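Local coordinates for protein epoxide hydrolase (Aspergillus niger, PDB 3G02) that probably hydrolyses epoxides to vicinal diols, as an alpha/beta-hydrolase-fold enzyme whose present form was evolved for enantioselectivity, at residues Val123-Glu135 / Phe376-Thr390. The protein carries 9 engineered substitutions. Residues are numbered along the deposited sequence; the frame is centred on the assembly and turned at random. Where two conformers were deposited one is given.
Sequences VEFYPILQLFREE and FAALERPRELKTDLT
Helix 126-135 packs on helix 382-390 with their axes 9.3 Å apart and crossing at -65°, the backbones coming nearest where the CA of Ile128 lies 5.4 Å from that of Pro382. Ile128 is a knob set among Ala378, Pro382, Leu385 and Lys386: its CG1 lies against the Pro382 ring, and CD1 reaches on to Leu385 CD2, 3.9 Å away. The Pro127 and Pro382 rings meet through their CB atoms. Lys386 returns the knob, fitting among Ile128, Leu131, Phe132 and Glu135. Its chain stretches across the Phe132 ring, CG pointing away from the backbone N (chi1 173°) and CE sitting 3.6 Å from the ring centroid almost on the normal. A bend at chi4 (-66°) then delivers NZ into a salt bridge with Glu135 OE1 (2.7 Å), on the syn side of the carboxylate, while the ammonium keeps a cation-pi contact with Phe132. Next to it Leu131 crosses Arg383 at about a right angle, CD2 lying over one face of the guanidinium. At the other end a water joins the backbones, donating to Glu124 O and Ala378 O and accepting from Ile128 N. Here too, in the conformer given, Glu124 OE2 points to the edge of the Phe376 ring, and Leu379 packs on the Glu124 chain. This end adjoins the probable catalytic centre: Phe376 follows His375, a predicted active-site residue, and stacks on Tyr282, and the Glu124 side chain is about 7 Å from that of Asp193, the predicted nucleophile. The pair lies against the central sheet of the alpha/beta-hydrolase fold, where strand 143-148 receives Phe125, Leu129, Phe132 and Thr390, while Leu379 touches helix 292-304.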
loop_
_atom_site.group_PDB
_atom_site.type_symbol
_atom_site.label_atom_id
_atom_site.label_comp_id
_atom_site.label_asym_id
_atom_site.label_seq_id
_atom_site.Cartn_x
_atom_site.Cartn_y
_atom_site.Cartn_z
ATOM N N VAL A 123 13.681 -2.321 20.838
ATOM C CA VAL A 123 13.130 -1.463 21.886
ATOM C C VAL A 123 11.872 -2.074 22.502
ATOM O O VAL A 123 11.598 -1.886 23.686
ATOM C CB VAL A 123 12.825 -0.046 21.338
ATOM C CG1 VAL A 123 12.358 0.889 22.451
ATOM C CG2 VAL A 123 14.056 0.530 20.659
ATOM N N GLU A 124 11.118 -2.818 21.701
ATOM C CA GLU A 124 9.904 -3.458 22.195
ATOM C C GLU A 124 10.137 -4.337 23.417
ATOM O O GLU A 124 9.207 -4.586 24.188
ATOM C CB GLU A 124 9.258 -4.289 21.099
ATOM C CG GLU A 124 8.681 -3.466 19.986
ATOM C CD GLU A 124 8.003 -4.319 18.943
ATOM O OE1 GLU A 124 8.570 -5.365 18.563
ATOM O OE2 GLU A 124 6.905 -3.938 18.497
ATOM N N PHE A 125 11.364 -4.823 23.580
ATOM C CA PHE A 125 11.688 -5.696 24.699
ATOM C C PHE A 125 12.248 -4.972 25.915
ATOM O O PHE A 125 12.538 -5.607 26.927
ATOM C CB PHE A 125 12.623 -6.825 24.244
ATOM C CG PHE A 125 11.956 -7.823 23.344
ATOM C CD1 PHE A 125 11.119 -8.799 23.876
ATOM C CD2 PHE A 125 12.139 -7.777 21.962
ATOM C CE1 PHE A 125 10.478 -9.722 23.052
ATOM C CE2 PHE A 125 11.507 -8.694 21.130
ATOM C CZ PHE A 125 10.676 -9.669 21.675
ATOM N N TYR A 126 12.388 -3.651 25.820
ATOM C CA TYR A 126 12.925 -2.865 26.935
ATOM C C TYR A 126 12.099 -2.970 28.228
ATOM O O TYR A 126 12.683 -3.152 29.292
ATOM C CB TYR A 126 13.181 -1.407 26.530
ATOM C CG TYR A 126 14.595 -1.159 26.026
ATOM C CD1 TYR A 126 15.260 -2.105 25.233
ATOM C CD2 TYR A 126 15.263 0.026 26.333
ATOM C CE1 TYR A 126 16.555 -1.878 24.773
ATOM C CE2 TYR A 126 16.555 0.262 25.869
ATOM C CZ TYR A 126 17.192 -0.694 25.098
ATOM O OH TYR A 126 18.470 -0.458 24.645
ATOM N N PRO A 127 10.752 -2.860 28.153
ATOM C CA PRO A 127 9.985 -3.105 29.381
ATOM C C PRO A 127 10.297 -4.444 30.058
ATOM O O PRO A 127 10.419 -4.488 31.286
ATOM C CB PRO A 127 8.531 -3.042 28.897
ATOM C CG PRO A 127 8.593 -2.049 27.779
ATOM C CD PRO A 127 9.859 -2.445 27.050
ATOM N N ILE A 128 10.453 -5.510 29.274
ATOM C CA ILE A 128 10.809 -6.820 29.830
ATOM C C ILE A 128 12.233 -6.835 30.404
ATOM O O ILE A 128 12.461 -7.359 31.498
ATOM C CB ILE A 128 10.578 -7.963 28.807
ATOM C CG1 ILE A 128 9.073 -8.222 28.658
ATOM C CG2 ILE A 128 11.333 -9.239 29.218
ATOM C CD1 ILE A 128 8.698 -9.216 27.578
ATOM N N LEU A 129 13.184 -6.252 29.680
ATOM C CA LEU A 129 14.547 -6.124 30.201
ATOM C C LEU A 129 14.573 -5.369 31.530
ATOM O O LEU A 129 15.301 -5.751 32.454
ATOM C CB LEU A 129 15.477 -5.457 29.178
ATOM C CG LEU A 129 15.743 -6.210 27.868
ATOM C CD1 LEU A 129 16.780 -5.454 27.053
ATOM C CD2 LEU A 129 16.188 -7.649 28.113
ATOM N N GLN A 130 13.765 -4.315 31.629
ATOM C CA GLN A 130 13.681 -3.521 32.855
ATOM C C GLN A 130 13.180 -4.361 34.027
ATOM O O GLN A 130 13.740 -4.297 35.124
ATOM C CB GLN A 130 12.790 -2.292 32.647
ATOM C CG GLN A 130 12.662 -1.388 33.885
ATOM C CD GLN A 130 13.984 -0.752 34.311
ATOM O OE1 GLN A 130 14.845 -0.454 33.481
ATOM N NE2 GLN A 130 14.139 -0.530 35.612
ATOM N N LEU A 131 12.145 -5.163 33.787
ATOM C CA LEU A 131 11.618 -6.047 34.820
ATOM C C LEU A 131 12.702 -7.001 35.319
ATOM O O LEU A 131 12.870 -7.175 36.527
ATOM C CB LEU A 131 10.402 -6.822 34.310
ATOM C CG LEU A 131 9.125 -6.023 34.021
ATOM C CD1 LEU A 131 8.141 -6.886 33.257
ATOM C CD2 LEU A 131 8.488 -5.477 35.300
ATOM N N PHE A 132 13.453 -7.591 34.392
ATOM C CA PHE A 132 14.547 -8.484 34.768
ATOM C C PHE A 132 15.631 -7.787 35.587
ATOM O O PHE A 132 16.082 -8.327 36.603
ATOM C CB PHE A 132 15.159 -9.160 33.538
ATOM C CG PHE A 132 14.447 -10.415 33.122
ATOM C CD1 PHE A 132 14.589 -11.588 33.863
ATOM C CD2 PHE A 132 13.639 -10.434 31.990
ATOM C CE1 PHE A 132 13.936 -12.762 33.488
ATOM C CE2 PHE A 132 12.986 -11.604 31.605
ATOM C CZ PHE A 132 13.133 -12.770 32.355
ATOM N N ARG A 133 16.036 -6.592 35.156
ATOM C CA ARG A 133 17.077 -5.827 35.849
ATOM C C ARG A 133 16.632 -5.384 37.247
ATOM O O ARG A 133 17.455 -5.261 38.156
ATOM C CB ARG A 133 17.510 -4.617 35.017
ATOM C CG ARG A 133 18.710 -3.872 35.583
ATOM C CD ARG A 133 19.384 -3.015 34.536
ATOM N NE ARG A 133 18.558 -1.882 34.120
ATOM C CZ ARG A 133 18.926 -0.992 33.202
ATOM N NH1 ARG A 133 20.104 -1.109 32.601
ATOM N NH2 ARG A 133 18.116 0.009 32.884
ATOM N N GLU A 134 15.334 -5.135 37.403
ATOM C CA GLU A 134 14.760 -4.752 38.693
ATOM C C GLU A 134 14.716 -5.919 39.677
ATOM O O GLU A 134 14.730 -5.713 40.894
ATOM C CB GLU A 134 13.345 -4.204 38.503
ATOM C CG GLU A 134 13.305 -2.793 37.952
ATOM C CD GLU A 134 11.920 -2.350 37.523
ATOM O OE1 GLU A 134 11.031 -3.209 37.328
ATOM O OE2 GLU A 134 11.726 -1.126 37.375
ATOM N N GLU A 135 14.671 -7.135 39.139
ATOM C CA GLU A 135 14.356 -8.336 39.910
ATOM C C GLU A 135 15.550 -9.253 40.149
ATOM O O GLU A 135 15.446 -10.231 40.889
ATOM C CB GLU A 135 13.242 -9.111 39.211
ATOM C CG GLU A 135 11.902 -8.395 39.259
ATOM C CD GLU A 135 10.896 -8.943 38.265
ATOM O OE1 GLU A 135 11.009 -10.123 37.873
ATOM O OE2 GLU A 135 9.989 -8.180 37.870
ATOM N N PHE A 376 1.302 -6.233 20.061
ATOM C CA PHE A 376 2.603 -5.828 20.575
ATOM C C PHE A 376 2.780 -6.319 22.015
ATOM O O PHE A 376 2.906 -5.522 22.950
ATOM C CB PHE A 376 2.767 -4.307 20.468
ATOM C CG PHE A 376 2.782 -3.790 19.048
ATOM C CD1 PHE A 376 3.951 -3.837 18.296
ATOM C CD2 PHE A 376 1.639 -3.258 18.466
ATOM C CE1 PHE A 376 3.978 -3.371 16.981
ATOM C CE2 PHE A 376 1.657 -2.776 17.160
ATOM C CZ PHE A 376 2.831 -2.833 16.417
ATOM N N ALA A 377 2.799 -7.641 22.180
ATOM C CA ALA A 377 2.765 -8.266 23.502
ATOM C C ALA A 377 3.852 -7.778 24.458
ATOM O O ALA A 377 3.573 -7.515 25.624
ATOM C CB ALA A 377 2.806 -9.776 23.377
ATOM N N ALA A 378 5.081 -7.656 23.965
ATOM C CA ALA A 378 6.188 -7.186 24.802
ATOM C C ALA A 378 5.976 -5.757 25.308
ATOM O O ALA A 378 6.392 -5.428 26.419
ATOM C CB ALA A 378 7.516 -7.310 24.062
ATOM N N LEU A 379 5.327 -4.923 24.496
ATOM C CA LEU A 379 4.997 -3.551 24.889
ATOM C C LEU A 379 3.738 -3.462 25.739
ATOM O O LEU A 379 3.670 -2.669 26.678
ATOM C CB LEU A 379 4.800 -2.666 23.654
ATOM C CG LEU A 379 5.995 -2.200 22.832
ATOM C CD1 LEU A 379 5.505 -1.291 21.722
ATOM C CD2 LEU A 379 7.011 -1.472 23.701
ATOM N N GLU A 380 2.729 -4.253 25.382
ATOM C CA GLU A 380 1.402 -4.137 25.979
ATOM C C GLU A 380 1.288 -4.909 27.280
ATOM O O GLU A 380 0.703 -4.415 28.252
ATOM C CB GLU A 380 0.346 -4.655 25.007
ATOM C CG GLU A 380 0.153 -3.820 23.758
ATOM C CD GLU A 380 -0.934 -4.382 22.881
ATOM O OE1 GLU A 380 -2.089 -4.463 23.347
ATOM O OE2 GLU A 380 -0.635 -4.757 21.731
ATOM N N ARG A 381 1.830 -6.127 27.283
ATOM C CA ARG A 381 1.705 -7.045 28.416
ATOM C C ARG A 381 3.069 -7.628 28.801
ATOM O O ARG A 381 3.227 -8.853 28.838
ATOM C CB ARG A 381 0.725 -8.185 28.086
ATOM C CG ARG A 381 -0.638 -7.765 27.523
ATOM C CD ARG A 381 -1.411 -6.833 28.452
ATOM N NE ARG A 381 -1.724 -7.451 29.735
ATOM C CZ ARG A 381 -2.418 -6.861 30.707
ATOM N NH1 ARG A 381 -2.884 -5.629 30.553
ATOM N NH2 ARG A 381 -2.647 -7.509 31.839
ATOM N N PRO A 382 4.054 -6.759 29.102
ATOM C CA PRO A 382 5.402 -7.261 29.374
ATOM C C PRO A 382 5.473 -8.228 30.555
ATOM O O PRO A 382 6.199 -9.215 30.488
ATOM C CB PRO A 382 6.204 -5.987 29.669
ATOM C CG PRO A 382 5.179 -4.971 30.073
ATOM C CD PRO A 382 3.993 -5.289 29.219
ATOM N N ARG A 383 4.719 -7.963 31.619
ATOM C CA ARG A 383 4.732 -8.859 32.775
ATOM C C ARG A 383 4.246 -10.258 32.415
ATOM O O ARG A 383 4.861 -11.255 32.801
ATOM C CB ARG A 383 3.901 -8.282 33.920
ATOM C CG ARG A 383 4.615 -7.176 34.665
ATOM C CD ARG A 383 3.744 -6.555 35.751
ATOM N NE ARG A 383 4.535 -5.692 36.627
ATOM C CZ ARG A 383 4.904 -4.447 36.331
ATOM N NH1 ARG A 383 4.560 -3.898 35.172
ATOM N NH2 ARG A 383 5.627 -3.749 37.197
ATOM N N GLU A 384 3.156 -10.321 31.659
ATOM C CA GLU A 384 2.569 -11.589 31.243
ATOM C C GLU A 384 3.511 -12.372 30.330
ATOM O O GLU A 384 3.720 -13.571 30.522
ATOM C CB GLU A 384 1.221 -11.359 30.550
ATOM C CG GLU A 384 0.077 -10.989 31.491
ATOM C CD GLU A 384 0.081 -9.527 31.932
ATOM O OE1 GLU A 384 0.849 -8.701 31.380
ATOM O OE2 GLU A 384 -0.700 -9.201 32.849
ATOM N N LEU A 385 4.087 -11.691 29.343
ATOM C CA LEU A 385 4.991 -12.357 28.413
ATOM C C LEU A 385 6.260 -12.844 29.120
ATOM O O LEU A 385 6.706 -13.972 28.895
ATOM C CB LEU A 385 5.326 -11.445 27.223
ATOM C CG LEU A 385 6.064 -12.119 26.054
ATOM C CD1 LEU A 385 5.237 -13.261 25.442
ATOM C CD2 LEU A 385 6.458 -11.106 24.987
ATOM N N LYS A 386 6.819 -11.997 29.983
ATOM C CA LYS A 386 7.981 -12.366 30.794
ATOM C C LYS A 386 7.694 -13.583 31.672
ATOM O O LYS A 386 8.499 -14.510 31.736
ATOM C CB LYS A 386 8.428 -11.189 31.664
ATOM C CG LYS A 386 9.524 -11.531 32.662
ATOM C CD LYS A 386 10.029 -10.294 33.360
ATOM C CE LYS A 386 10.839 -10.654 34.596
ATOM N NZ LYS A 386 9.982 -11.286 35.639
ATOM N N THR A 387 6.550 -13.564 32.349
ATOM C CA THR A 387 6.159 -14.660 33.234
ATOM C C THR A 387 5.994 -15.965 32.461
ATOM O O THR A 387 6.459 -17.017 32.908
ATOM C CB THR A 387 4.878 -14.302 34.019
ATOM O OG1 THR A 387 5.164 -13.207 34.899
ATOM C CG2 THR A 387 4.369 -15.485 34.843
ATOM N N ASP A 388 5.349 -15.892 31.296
ATOM C CA ASP A 388 5.183 -17.065 30.435
ATOM C C ASP A 388 6.520 -17.617 29.966
ATOM O O ASP A 388 6.751 -18.826 30.031
ATOM C CB ASP A 388 4.325 -16.731 29.215
ATOM C CG ASP A 388 2.863 -16.532 29.558
ATOM O OD1 ASP A 388 2.495 -16.600 30.755
ATOM O OD2 ASP A 388 2.079 -16.297 28.613
ATOM N N LEU A 389 7.401 -16.733 29.501
ATOM C CA LEU A 389 8.722 -17.153 29.027
ATOM C C LEU A 389 9.499 -17.846 30.135
ATOM O O LEU A 389 10.069 -18.915 29.916
ATOM C CB LEU A 389 9.529 -15.973 28.470
ATOM C CG LEU A 389 10.977 -16.264 28.035
ATOM C CD1 LEU A 389 11.037 -17.270 26.875
ATOM C CD2 LEU A 389 11.711 -14.975 27.678
ATOM N N THR A 390 9.509 -17.234 31.318
ATOM C CA THR A 390 10.215 -17.785 32.476
ATOM C C THR A 390 9.686 -19.175 32.827
ATOM O O THR A 390 10.469 -20.106 33.026
ATOM C CB THR A 390 10.104 -16.850 33.692
ATOM O OG1 THR A 390 10.668 -15.575 33.365
ATOM C CG2 THR A 390 10.857 -17.429 34.882
HETATM O O HOH W 1 9.049 -5.634 26.708
#